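PDB 4K4K: putative fimbrium subunit Fim1C from Bacteroides uniformis, which is probably a component of the tip of fimbriae, the filamentous cell-surface appendages that mediate adhesion and biofilm formation. Local coordinates for residues V104-Q109 with K113-M118; I146-D151 with T163-S168; M216-T221 with Y251-S256; F220-P223 with A229-W232. All coordinates share one frame; numbering follows the deposited sequence. Where two conformers were deposited one is given.

Contact 1: V104-Q109 with K113-M118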
loop_
_atom_site.group_PDB
_atom_site.type_symbol
_atom_site.label_atom_id
_atom_site.label_comp_id
_atom_site.label_asym_id
_atom_site.label_seq_id
_atom_site.Cartn_x
_atom_site.Cartn_y
_atom_site.Cartn_z
ATOM N N VAL A 104 5.731 -9.351 -2.873
ATOM C CA VAL A 104 6.037 -7.948 -2.623
ATOM C C VAL A 104 7.524 -7.704 -2.815
ATOM O O VAL A 104 8.325 -8.437 -2.236
ATOM C CB VAL A 104 5.631 -7.533 -1.156
ATOM C CG1 VAL A 104 6.033 -6.100 -0.834
ATOM C CG2 VAL A 104 4.139 -7.745 -0.874
ATOM N N ASP A 105 7.888 -6.624 -3.511
ATOM C CA ASP A 105 9.266 -6.154 -3.631
ATOM C C ASP A 105 9.216 -4.624 -3.502
ATOM O O ASP A 105 8.574 -3.976 -4.318
ATOM C CB ASP A 105 9.948 -6.624 -4.939
ATOM C CG ASP A 105 11.403 -6.194 -5.099
ATOM O OD1 ASP A 105 11.930 -5.483 -4.196
ATOM O OD2 ASP A 105 12.008 -6.532 -6.134
ATOM N N VAL A 106 9.747 -4.075 -2.401
ATOM C CA VAL A 106 9.693 -2.623 -2.165
ATOM C C VAL A 106 11.069 -1.974 -2.499
ATOM O O VAL A 106 11.272 -0.815 -2.127
ATOM C CB VAL A 106 9.185 -2.233 -0.739
ATOM C CG1 VAL A 106 7.706 -2.631 -0.530
ATOM C CG2 VAL A 106 10.081 -2.813 0.362
ATOM N N SER A 107 11.990 -2.703 -3.217
ATOM C CA SER A 107 13.304 -2.161 -3.628
ATOM C C SER A 107 13.140 -0.980 -4.568
ATOM O O SER A 107 13.988 -0.085 -4.582
ATOM C CB SER A 107 14.150 -3.228 -4.318
ATOM O OG SER A 107 14.381 -4.355 -3.489
ATOM N N VAL A 108 12.067 -0.998 -5.394
ATOM C CA VAL A 108 11.782 0.071 -6.366
ATOM C C VAL A 108 10.567 0.820 -5.832
ATOM O O VAL A 108 9.459 0.271 -5.788
ATOM C CB VAL A 108 11.597 -0.437 -7.828
ATOM C CG1 VAL A 108 11.244 0.729 -8.761
ATOM C CG2 VAL A 108 12.858 -1.151 -8.324
ATOM N N GLN A 109 10.789 2.058 -5.394
ATOM C CA GLN A 109 9.762 2.891 -4.741
ATOM C C GLN A 109 8.838 3.662 -5.676
ATOM O O GLN A 109 7.724 3.998 -5.275
ATOM C CB GLN A 109 10.430 3.908 -3.825
ATOM C CG GLN A 109 11.061 3.266 -2.596
ATOM C CD GLN A 109 9.991 2.839 -1.619
ATOM O OE1 GLN A 109 9.171 3.648 -1.196
ATOM N NE2 GLN A 109 9.942 1.553 -1.288
ATOM N N LYS A 113 2.169 3.773 -6.158
ATOM C CA LYS A 113 0.921 3.007 -6.360
ATOM C C LYS A 113 1.175 1.564 -6.840
ATOM O O LYS A 113 0.353 0.699 -6.564
ATOM C CB LYS A 113 -0.039 3.733 -7.331
ATOM C CG LYS A 113 0.385 3.756 -8.801
ATOM C CD LYS A 113 -0.737 4.269 -9.698
ATOM C CE LYS A 113 -0.426 4.133 -11.168
ATOM N NZ LYS A 113 -0.597 2.734 -11.650
ATOM N N ASP A 114 2.313 1.296 -7.524
ATOM C CA ASP A 114 2.611 -0.044 -8.052
ATOM C C ASP A 114 3.099 -1.008 -6.975
ATOM O O ASP A 114 3.124 -2.215 -7.233
ATOM C CB ASP A 114 3.642 0.046 -9.190
ATOM C CG ASP A 114 3.029 0.623 -10.472
ATOM O OD1 ASP A 114 1.807 0.894 -10.479
ATOM O OD2 ASP A 114 3.768 0.786 -11.464
ATOM N N ILE A 115 3.493 -0.496 -5.783
ATOM C CA ILE A 115 3.924 -1.379 -4.689
ATOM C C ILE A 115 2.960 -1.263 -3.484
ATOM O O ILE A 115 3.191 -1.894 -2.463
ATOM C CB ILE A 115 5.406 -1.137 -4.275
ATOM C CG1 ILE A 115 5.632 0.334 -3.779
ATOM C CG2 ILE A 115 6.353 -1.533 -5.413
ATOM C CD1 ILE A 115 6.991 0.585 -3.032
ATOM N N ASP A 116 1.903 -0.453 -3.598
ATOM C CA ASP A 116 0.955 -0.253 -2.520
ATOM C C ASP A 116 -0.043 -1.436 -2.464
ATOM O O ASP A 116 -1.188 -1.316 -2.886
ATOM C CB ASP A 116 0.236 1.093 -2.701
ATOM C CG ASP A 116 -0.621 1.483 -1.528
ATOM O OD1 ASP A 116 -0.623 0.734 -0.503
ATOM O OD2 ASP A 116 -1.355 2.481 -1.646
ATOM N N LEU A 117 0.399 -2.560 -1.898
ATOM C CA LEU A 117 -0.438 -3.763 -1.794
ATOM C C LEU A 117 -1.592 -3.510 -0.820
ATOM O O LEU A 117 -1.380 -3.065 0.322
ATOM C CB LEU A 117 0.432 -4.938 -1.306
ATOM C CG LEU A 117 -0.330 -6.232 -0.939
ATOM C CD1 LEU A 117 -1.001 -6.869 -2.179
ATOM C CD2 LEU A 117 0.583 -7.208 -0.148
HETATM N N MSE A 118 -2.809 -3.784 -1.270
HETATM C CA MSE A 118 -4.003 -3.654 -0.437
HETATM C C MSE A 118 -4.842 -4.910 -0.575
HETATM O O MSE A 118 -4.870 -5.518 -1.655
HETATM C CB MSE A 118 -4.860 -2.420 -0.826
HETATM C CG MSE A 118 -4.072 -1.095 -0.812
HETATM SE SE MSE A 118 -5.292 0.398 -1.006
HETATM C CE MSE A 118 -5.968 0.126 -2.714
#

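Contact 2: I146-D151 with T163-S168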
loop_
_atom_site.group_PDB
_atom_site.type_symbol
_atom_site.label_atom_id
_atom_site.label_comp_id
_atom_site.label_asym_id
_atom_site.label_seq_id
_atom_site.Cartn_x
_atom_site.Cartn_y
_atom_site.Cartn_z
ATOM N N ILE A 146 7.406 12.136 5.079
ATOM C CA ILE A 146 8.407 12.992 5.708
ATOM C C ILE A 146 8.315 14.414 5.181
ATOM O O ILE A 146 8.272 14.643 3.969
ATOM C CB ILE A 146 9.811 12.348 5.474
ATOM C CG1 ILE A 146 9.900 10.979 6.205
ATOM C CG2 ILE A 146 10.978 13.290 5.862
ATOM C CD1 ILE A 146 10.922 10.048 5.711
ATOM N N THR A 147 8.310 15.380 6.116
ATOM C CA THR A 147 8.336 16.793 5.782
ATOM C C THR A 147 9.643 17.333 6.332
ATOM O O THR A 147 9.953 17.101 7.501
ATOM C CB THR A 147 7.103 17.508 6.358
ATOM O OG1 THR A 147 5.942 16.822 5.909
ATOM C CG2 THR A 147 7.011 18.958 5.935
ATOM N N ILE A 148 10.415 18.027 5.499
ATOM C CA ILE A 148 11.685 18.604 5.928
ATOM C C ILE A 148 11.555 20.119 6.059
ATOM O O ILE A 148 10.999 20.764 5.179
ATOM C CB ILE A 148 12.811 18.218 4.917
ATOM C CG1 ILE A 148 13.018 16.683 4.855
ATOM C CG2 ILE A 148 14.128 18.962 5.185
ATOM C CD1 ILE A 148 13.602 16.234 3.502
ATOM N N LYS A 149 12.094 20.698 7.141
ATOM C CA LYS A 149 12.153 22.152 7.253
ATOM C C LYS A 149 13.461 22.566 7.914
ATOM O O LYS A 149 14.053 21.801 8.669
ATOM C CB LYS A 149 10.939 22.744 7.997
ATOM C CG LYS A 149 10.699 22.224 9.407
ATOM C CD LYS A 149 9.394 22.788 9.956
ATOM C CE LYS A 149 9.205 22.472 11.415
ATOM N NZ LYS A 149 7.854 22.867 11.900
ATOM N N ALA A 150 13.910 23.767 7.624
ATOM C CA ALA A 150 15.117 24.278 8.266
ATOM C C ALA A 150 14.774 24.838 9.640
ATOM O O ALA A 150 13.616 25.166 9.885
ATOM C CB ALA A 150 15.737 25.365 7.408
ATOM N N ASP A 151 15.770 25.018 10.516
ATOM C CA ASP A 151 15.523 25.660 11.797
ATOM C C ASP A 151 15.144 27.154 11.619
ATOM O O ASP A 151 14.626 27.762 12.555
ATOM C CB ASP A 151 16.737 25.529 12.744
ATOM C CG ASP A 151 18.093 25.986 12.215
ATOM O OD1 ASP A 151 18.133 26.633 11.146
ATOM O OD2 ASP A 151 19.088 25.836 12.945
ATOM N N THR A 163 17.734 18.138 -0.917
ATOM C CA THR A 163 17.987 17.131 0.118
ATOM C C THR A 163 17.412 15.776 -0.298
ATOM O O THR A 163 16.253 15.694 -0.712
ATOM C CB THR A 163 17.430 17.584 1.495
ATOM O OG1 THR A 163 18.120 18.757 1.902
ATOM C CG2 THR A 163 17.564 16.508 2.577
ATOM N N THR A 164 18.214 14.710 -0.179
ATOM C CA THR A 164 17.743 13.348 -0.474
ATOM C C THR A 164 17.539 12.620 0.852
ATOM O O THR A 164 18.159 12.972 1.856
ATOM C CB THR A 164 18.701 12.593 -1.400
ATOM O OG1 THR A 164 19.965 12.476 -0.751
ATOM C CG2 THR A 164 18.849 13.248 -2.757
ATOM N N VAL A 165 16.653 11.624 0.856
ATOM C CA VAL A 165 16.312 10.875 2.061
ATOM C C VAL A 165 16.362 9.393 1.751
ATOM O O VAL A 165 15.780 8.959 0.752
ATOM C CB VAL A 165 14.896 11.278 2.615
ATOM C CG1 VAL A 165 14.615 10.636 3.984
ATOM C CG2 VAL A 165 14.732 12.791 2.690
ATOM N N SER A 166 16.979 8.614 2.635
ATOM C CA SER A 166 16.971 7.157 2.521
ATOM C C SER A 166 16.768 6.548 3.905
ATOM O O SER A 166 16.966 7.231 4.914
ATOM C CB SER A 166 18.256 6.657 1.862
ATOM O OG SER A 166 19.364 6.858 2.722
ATOM N N ILE A 167 16.336 5.288 3.958
ATOM C CA ILE A 167 16.152 4.556 5.218
ATOM C C ILE A 167 16.999 3.289 5.130
ATOM O O ILE A 167 17.012 2.623 4.092
ATOM C CB ILE A 167 14.657 4.286 5.561
ATOM C CG1 ILE A 167 14.504 3.676 6.979
ATOM C CG2 ILE A 167 13.914 3.474 4.467
ATOM C CD1 ILE A 167 13.011 3.542 7.504
ATOM N N SER A 168 17.728 2.980 6.206
ATOM C CA SER A 168 18.654 1.856 6.248
ATOM C C SER A 168 18.036 0.564 6.779
ATOM O O SER A 168 16.979 0.567 7.410
ATOM C CB SER A 168 19.860 2.213 7.124
ATOM O OG SER A 168 19.461 2.276 8.486
#

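Contact 3: M216-T221 with Y251-S256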
loop_
_atom_site.group_PDB
_atom_site.type_symbol
_atom_site.label_atom_id
_atom_site.label_comp_id
_atom_site.label_asym_id
_atom_site.label_seq_id
_atom_site.Cartn_x
_atom_site.Cartn_y
_atom_site.Cartn_z
HETATM N N MSE A 216 17.450 0.861 12.254
HETATM C CA MSE A 216 17.021 1.656 11.098
HETATM C C MSE A 216 17.292 3.125 11.321
HETATM O O MSE A 216 16.945 3.677 12.365
HETATM C CB MSE A 216 15.538 1.475 10.784
HETATM C CG MSE A 216 15.158 0.072 10.407
HETATM SE SE MSE A 216 13.215 -0.032 10.262
HETATM C CE MSE A 216 13.133 -1.947 9.820
ATOM N N ALA A 217 17.859 3.760 10.318
ATOM C CA ALA A 217 18.124 5.182 10.384
ATOM C C ALA A 217 17.700 5.879 9.109
ATOM O O ALA A 217 17.789 5.305 8.022
ATOM C CB ALA A 217 19.615 5.433 10.643
ATOM N N LEU A 218 17.229 7.116 9.243
ATOM C CA LEU A 218 16.967 7.993 8.110
ATOM C C LEU A 218 18.242 8.775 7.833
ATOM O O LEU A 218 18.835 9.314 8.777
ATOM C CB LEU A 218 15.808 8.978 8.369
ATOM C CG LEU A 218 14.412 8.434 8.567
ATOM C CD1 LEU A 218 13.429 9.577 8.742
ATOM C CD2 LEU A 218 13.966 7.554 7.379
ATOM N N THR A 219 18.673 8.847 6.565
ATOM C CA THR A 219 19.852 9.640 6.194
ATOM C C THR A 219 19.380 10.799 5.333
ATOM O O THR A 219 18.690 10.589 4.335
ATOM C CB THR A 219 20.954 8.795 5.511
ATOM O OG1 THR A 219 21.388 7.800 6.441
ATOM C CG2 THR A 219 22.180 9.639 5.072
ATOM N N PHE A 220 19.760 12.023 5.720
ATOM C CA PHE A 220 19.444 13.230 4.972
ATOM C C PHE A 220 20.731 13.783 4.403
ATOM O O PHE A 220 21.584 14.197 5.186
ATOM C CB PHE A 220 18.772 14.288 5.882
ATOM C CG PHE A 220 17.532 13.771 6.559
ATOM C CD1 PHE A 220 17.607 13.142 7.801
ATOM C CD2 PHE A 220 16.294 13.867 5.938
ATOM C CE1 PHE A 220 16.461 12.620 8.406
ATOM C CE2 PHE A 220 15.154 13.337 6.537
ATOM C CZ PHE A 220 15.251 12.709 7.762
ATOM N N THR A 221 20.889 13.775 3.068
ATOM C CA THR A 221 22.087 14.315 2.406
ATOM C C THR A 221 21.719 15.702 1.900
ATOM O O THR A 221 20.844 15.811 1.037
ATOM C CB THR A 221 22.559 13.360 1.295
ATOM O OG1 THR A 221 22.562 12.019 1.794
ATOM C CG2 THR A 221 23.938 13.730 0.743
ATOM N N TYR A 251 6.683 12.072 9.736
ATOM C CA TYR A 251 7.817 12.678 10.427
ATOM C C TYR A 251 8.018 14.095 9.965
ATOM O O TYR A 251 8.032 14.350 8.758
ATOM C CB TYR A 251 9.124 11.885 10.196
ATOM C CG TYR A 251 9.082 10.442 10.649
ATOM C CD1 TYR A 251 9.239 10.107 11.993
ATOM C CD2 TYR A 251 8.966 9.403 9.727
ATOM C CE1 TYR A 251 9.233 8.778 12.412
ATOM C CE2 TYR A 251 8.940 8.070 10.138
ATOM C CZ TYR A 251 9.088 7.764 11.479
ATOM O OH TYR A 251 9.082 6.455 11.888
ATOM N N THR A 252 8.212 15.021 10.920
ATOM C CA THR A 252 8.593 16.399 10.609
ATOM C C THR A 252 10.040 16.524 11.047
ATOM O O THR A 252 10.351 16.369 12.235
ATOM C CB THR A 252 7.662 17.447 11.212
ATOM O OG1 THR A 252 6.341 17.242 10.709
ATOM C CG2 THR A 252 8.116 18.879 10.872
ATOM N N ILE A 253 10.926 16.766 10.078
ATOM C CA ILE A 253 12.358 16.857 10.315
ATOM C C ILE A 253 12.788 18.307 10.318
ATOM O O ILE A 253 12.616 18.989 9.309
ATOM C CB ILE A 253 13.137 16.061 9.215
ATOM C CG1 ILE A 253 12.456 14.717 8.815
ATOM C CG2 ILE A 253 14.641 15.948 9.514
ATOM C CD1 ILE A 253 12.509 13.618 9.769
ATOM N N THR A 254 13.359 18.775 11.429
ATOM C CA THR A 254 13.909 20.119 11.476
ATOM C C THR A 254 15.429 19.993 11.391
ATOM O O THR A 254 16.060 19.426 12.289
ATOM C CB THR A 254 13.444 20.913 12.714
ATOM O OG1 THR A 254 12.020 20.927 12.745
ATOM C CG2 THR A 254 13.962 22.355 12.686
ATOM N N ILE A 255 16.018 20.570 10.351
ATOM C CA ILE A 255 17.454 20.473 10.160
ATOM C C ILE A 255 18.159 21.771 10.559
ATOM O O ILE A 255 17.771 22.872 10.144
ATOM C CB ILE A 255 17.798 20.056 8.706
ATOM C CG1 ILE A 255 17.051 18.743 8.308
ATOM C CG2 ILE A 255 19.333 19.944 8.499
ATOM C CD1 ILE A 255 17.328 18.252 6.839
ATOM N N SER A 256 19.228 21.615 11.356
ATOM C CA SER A 256 20.098 22.688 11.799
ATOM C C SER A 256 21.553 22.282 11.497
ATOM O O SER A 256 21.796 21.112 11.208
ATOM C CB SER A 256 19.870 22.957 13.286
ATOM O OG SER A 256 20.627 22.096 14.115
#

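Contact 4: F220-P223 with A229-W232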
loop_
_atom_site.group_PDB
_atom_site.type_symbol
_atom_site.label_atom_id
_atom_site.label_comp_id
_atom_site.label_asym_id
_atom_site.label_seq_id
_atom_site.Cartn_x
_atom_site.Cartn_y
_atom_site.Cartn_z
ATOM N N PHE A 220 19.760 12.023 5.720
ATOM C CA PHE A 220 19.444 13.230 4.972
ATOM C C PHE A 220 20.731 13.783 4.403
ATOM O O PHE A 220 21.584 14.197 5.186
ATOM C CB PHE A 220 18.772 14.288 5.882
ATOM C CG PHE A 220 17.532 13.771 6.559
ATOM C CD1 PHE A 220 17.607 13.142 7.801
ATOM C CD2 PHE A 220 16.294 13.867 5.938
ATOM C CE1 PHE A 220 16.461 12.620 8.406
ATOM C CE2 PHE A 220 15.154 13.337 6.537
ATOM C CZ PHE A 220 15.251 12.709 7.762
ATOM N N THR A 221 20.889 13.775 3.068
ATOM C CA THR A 221 22.087 14.315 2.406
ATOM C C THR A 221 21.719 15.702 1.900
ATOM O O THR A 221 20.844 15.811 1.037
ATOM C CB THR A 221 22.559 13.360 1.295
ATOM O OG1 THR A 221 22.562 12.019 1.794
ATOM C CG2 THR A 221 23.938 13.730 0.743
ATOM N N VAL A 222 22.343 16.743 2.452
ATOM C CA VAL A 222 22.057 18.123 2.116
ATOM C C VAL A 222 23.140 18.673 1.174
ATOM O O VAL A 222 24.261 18.915 1.616
ATOM C CB VAL A 222 21.917 18.974 3.405
ATOM C CG1 VAL A 222 21.475 20.391 3.076
ATOM C CG2 VAL A 222 20.940 18.322 4.397
ATOM N N PRO A 223 22.808 18.904 -0.116
ATOM C CA PRO A 223 23.824 19.425 -1.059
ATOM C C PRO A 223 24.359 20.803 -0.673
ATOM O O PRO A 223 25.559 21.047 -0.823
ATOM C CB PRO A 223 23.084 19.480 -2.396
ATOM C CG PRO A 223 21.907 18.619 -2.237
ATOM C CD PRO A 223 21.519 18.673 -0.792
ATOM N N ALA A 229 25.859 14.604 5.278
ATOM C CA ALA A 229 24.811 13.655 5.621
ATOM C C ALA A 229 24.534 13.640 7.118
ATOM O O ALA A 229 25.455 13.517 7.925
ATOM C CB ALA A 229 25.179 12.260 5.142
ATOM N N PHE A 230 23.251 13.801 7.472
ATOM C CA PHE A 230 22.708 13.730 8.831
ATOM C C PHE A 230 22.003 12.400 8.975
ATOM O O PHE A 230 21.320 11.992 8.030
ATOM C CB PHE A 230 21.714 14.865 9.084
ATOM C CG PHE A 230 22.269 16.259 9.021
ATOM C CD1 PHE A 230 22.771 16.870 10.154
ATOM C CD2 PHE A 230 22.237 16.982 7.838
ATOM C CE1 PHE A 230 23.286 18.161 10.096
ATOM C CE2 PHE A 230 22.742 18.279 7.783
ATOM C CZ PHE A 230 23.253 18.862 8.916
ATOM N N HIS A 231 22.175 11.722 10.122
ATOM C CA HIS A 231 21.556 10.422 10.403
ATOM C C HIS A 231 20.673 10.526 11.625
ATOM O O HIS A 231 21.038 11.196 12.596
ATOM C CB HIS A 231 22.623 9.330 10.595
ATOM C CG HIS A 231 23.679 9.332 9.526
ATOM N ND1 HIS A 231 23.506 8.638 8.339
ATOM C CD2 HIS A 231 24.866 9.986 9.480
ATOM C CE1 HIS A 231 24.598 8.870 7.623
ATOM N NE2 HIS A 231 25.439 9.686 8.260
ATOM N N TRP A 232 19.497 9.886 11.584
ATOM C CA TRP A 232 18.574 9.913 12.712
ATOM C C TRP A 232 17.997 8.520 12.922
ATOM O O TRP A 232 17.543 7.897 11.959
ATOM C CB TRP A 232 17.477 10.965 12.494
ATOM C CG TRP A 232 16.403 10.936 13.549
ATOM C CD1 TRP A 232 16.457 11.478 14.803
ATOM C CD2 TRP A 232 15.134 10.283 13.446
ATOM N NE1 TRP A 232 15.292 11.208 15.487
ATOM C CE2 TRP A 232 14.464 10.467 14.678
ATOM C CE3 TRP A 232 14.494 9.548 12.427
ATOM C CZ2 TRP A 232 13.174 9.970 14.907
ATOM C CZ3 TRP A 232 13.214 9.069 12.652
ATOM C CH2 TRP A 232 12.565 9.282 13.874
#

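Contact 1: V104-Q109 with K113-M118
Ile115 projects from the loop 113-118 and packs against the turn 104-109, where strand 101-105 ends in an Asx turn. Its CB points toward that turn, and the two branches divide the work. Ile115 CG2, beside its own backbone N and anti to the carbonyl carbon, lies 3.5 Å from Asp105 O; Val108 O is close to the same methyl, so it lies against two carbonyl oxygens. CG1 takes the crowded position between backbone N and carbonyl carbon (chi1 60°) and carries CD1 on an extended chain toward the Gln109 amide, where Ile115 CD1 is 3.6 Å from Gln109 NE2. On another side Ile115 CD1 meets Val106 CG1 at 4.1 Å, the two side chains crossing at about a right angle.

The amide that covers CD1 is itself fixed. Gln109 NE2 donates to Val106 O at 2.8 Å with an N-H...O angle of 154°, in the carbonyl plane on a lone pair, and it also bonds Ile206 O. A leucine at Gln109 would probably leave Val106 O and Ile206 O without their amide donor, and the turn without that tie. The Asx turn is closed separately, Asp105 OD1 accepting from both Ser107 N and Ser107 OG.

Beyond the loop the chain enters strand 118-126, and Leu117 packs back on the strand end, with Tyr176 of strand 164-177 also against it. There the Leu117 side chain crosses that of Val104 nearly perpendicularly, Leu117 CD2 lying 3.7 Å from Val104 CG2.

Contact 2: I146-D151 with T163-S168
Ile148 lays its CD1 methyl against Val165, 3.7 Å from Val165 CG2, the two side chains sliding past one another in opposite directions rather than meeting head-on. The methyl also serves a second neighbour: Thr163 CG2 lies 4.1 Å from Ile148 CD1, so one methyl spans two residues of the facing segment. Val165 in turn is shared. Its CG1 stands anti to the backbone N (chi1 -172°) and is met by Ile146 CD1 at 4.1 Å, a tip-to-tip approach, while its CG2, beside the backbone N, is the methyl that takes Ile148. Each branch of the valine therefore has its own isoleucine, two residues apart along strand 132-150.

Thr163 OG1 bonds Leu160 O just upstream, which is consistent with the hydroxyl holding the side chain's rotation, and CG2, anti to the backbone N, is left to face Ile148. The threonine thus joins an otherwise aliphatic patch through carbon, with its hydroxyl satisfied in the loop before the strand.

The spacing tells what kind of contact this is. The nearest CA pairs are Ile146 CA to Val165 CA at 9.0 Å and Ile148 CA to Thr163 CA at 8.7 Å, well beyond the spacing of paired strands, and only side-chain carbons meet. Around this patch Leu196 and Ile253 add to the packing on Ile146, Ile255 lies against Ile148, and Phe220 lies against Val165. All four touching residues are buried. Inward-facing residues of strand 132-150 packing on Thr163 and strand 164-177 form part of the hydrophobic layer between two sheets, consistent with a beta sandwich of the transthyretin-like clan to which the fimbrillin-like family belongs.

Contact 3: M216-T221 with Y251-S256
Ile253 and Phe220 meet through the way each is turned about its own bonds. In Ile253, CG1 lies anti to the carbonyl carbon and chi2 is folded to -72°, which brings CD1 round toward the tip of the phenyl ring, while CG2, anti to the backbone N, comes in over the ring. In Phe220 the ring likewise leaves anti to the carbonyl carbon and stands perpendicular to the CA-CB-CG plane, presenting a face to the isoleucine.

The result is a CH-pi contact. Ile253 CG2 is 4.0 Å from the centroid of the Phe220 ring and 21° off its normal, offset toward the rim. The other branch grips the para position: Ile253 CD1 is 3.5 Å and Ile253 CG1 3.6 Å from Phe220 CZ. With an alanine at Ile253, which keeps neither branch, that ring face would probably lose its cover and a gap would open beside CZ, letting the ring shift.

Two looser contacts extend the patch, one through Leu218 and one through Ile255. Leu218 CD1 approaches Ile253 CD1 at 4.3 Å, and Phe220 CB lies 4.3 Å from Ile255 CD1. The axes of strand segments 217-221 and 251-256 pass 10.8 Å apart with 47° between their directions, a sheet-to-sheet crossing rather than a paired ladder. In its own sheet strand 217-222 lies between strands 228-233 and 164-177, and Val165 of the latter touches the Phe220 ring. On the facing side strand 247-256 lies between strands 132-150 and 259-268, whose Ile146 and Val262 press on Ile253.

Contact 4: F220-P223 with A229-W232
Phe220 and Phe230 form a hydrogen-bonded pair of an antiparallel beta hairpin made of strands 217-222 and 228-233. Two backbone bonds close the pair: Phe220 N to Phe230 O at 2.8 Å, nearly straight at 170°, and Phe230 N to Phe220 O at 2.9 Å. The next pair, Thr221 with Ala229, is non-hydrogen-bonded, the Thr221 and Ala229 CA atoms only 4.3 Å apart. The ladder is extended by backbone bonds of Val222 with Gln228 and of Trp232 with Leu218.

A weaker polar contact adds to these. Ala229 CA points its hydrogen at Phe220 O, 3.3 Å away with an angle of 148° at H, so this carbonyl receives both the amide of Phe230 and a C-H donor.

Thr221 and Ala229 lie on one, partly exposed face of the hairpin; the apolar contacts lie on the other, buried face, which carries the two phenylalanines. Phe220 CB and Phe230 CB are 4.4 Å apart, while Val260 and Ile255 press on Phe230 from the facing strands. Val222 joins the phenylalanine side: it holds CG2 beside its backbone N, and Val222 CG2 meets the edge of the Phe230 ring, near its plane, 3.8 Å from Phe230 CE2 and 3.9 Å from Phe230 CD2.

From the N terminus, contact 1 comes first, bridging a few residues where strand 101-105 gives way to the loop leading to strand 118-126, close to the middle of the chain. Contact 2 then closes the longer loop between strands 132-150 and 164-177, its centre 21 Å from that of contact 1. Both are complete before contact 3 begins. Contacts 3 and 4 start from the same strand, 217-222: contact 4 closes a hairpin, and its residues fall within the span of contact 3, which returns only at 251-256. Contacts 2 and 3 have centres 4 Å apart and join the same facing layers, their strands bonded side by side, while contact 4 extends one layer by a strand.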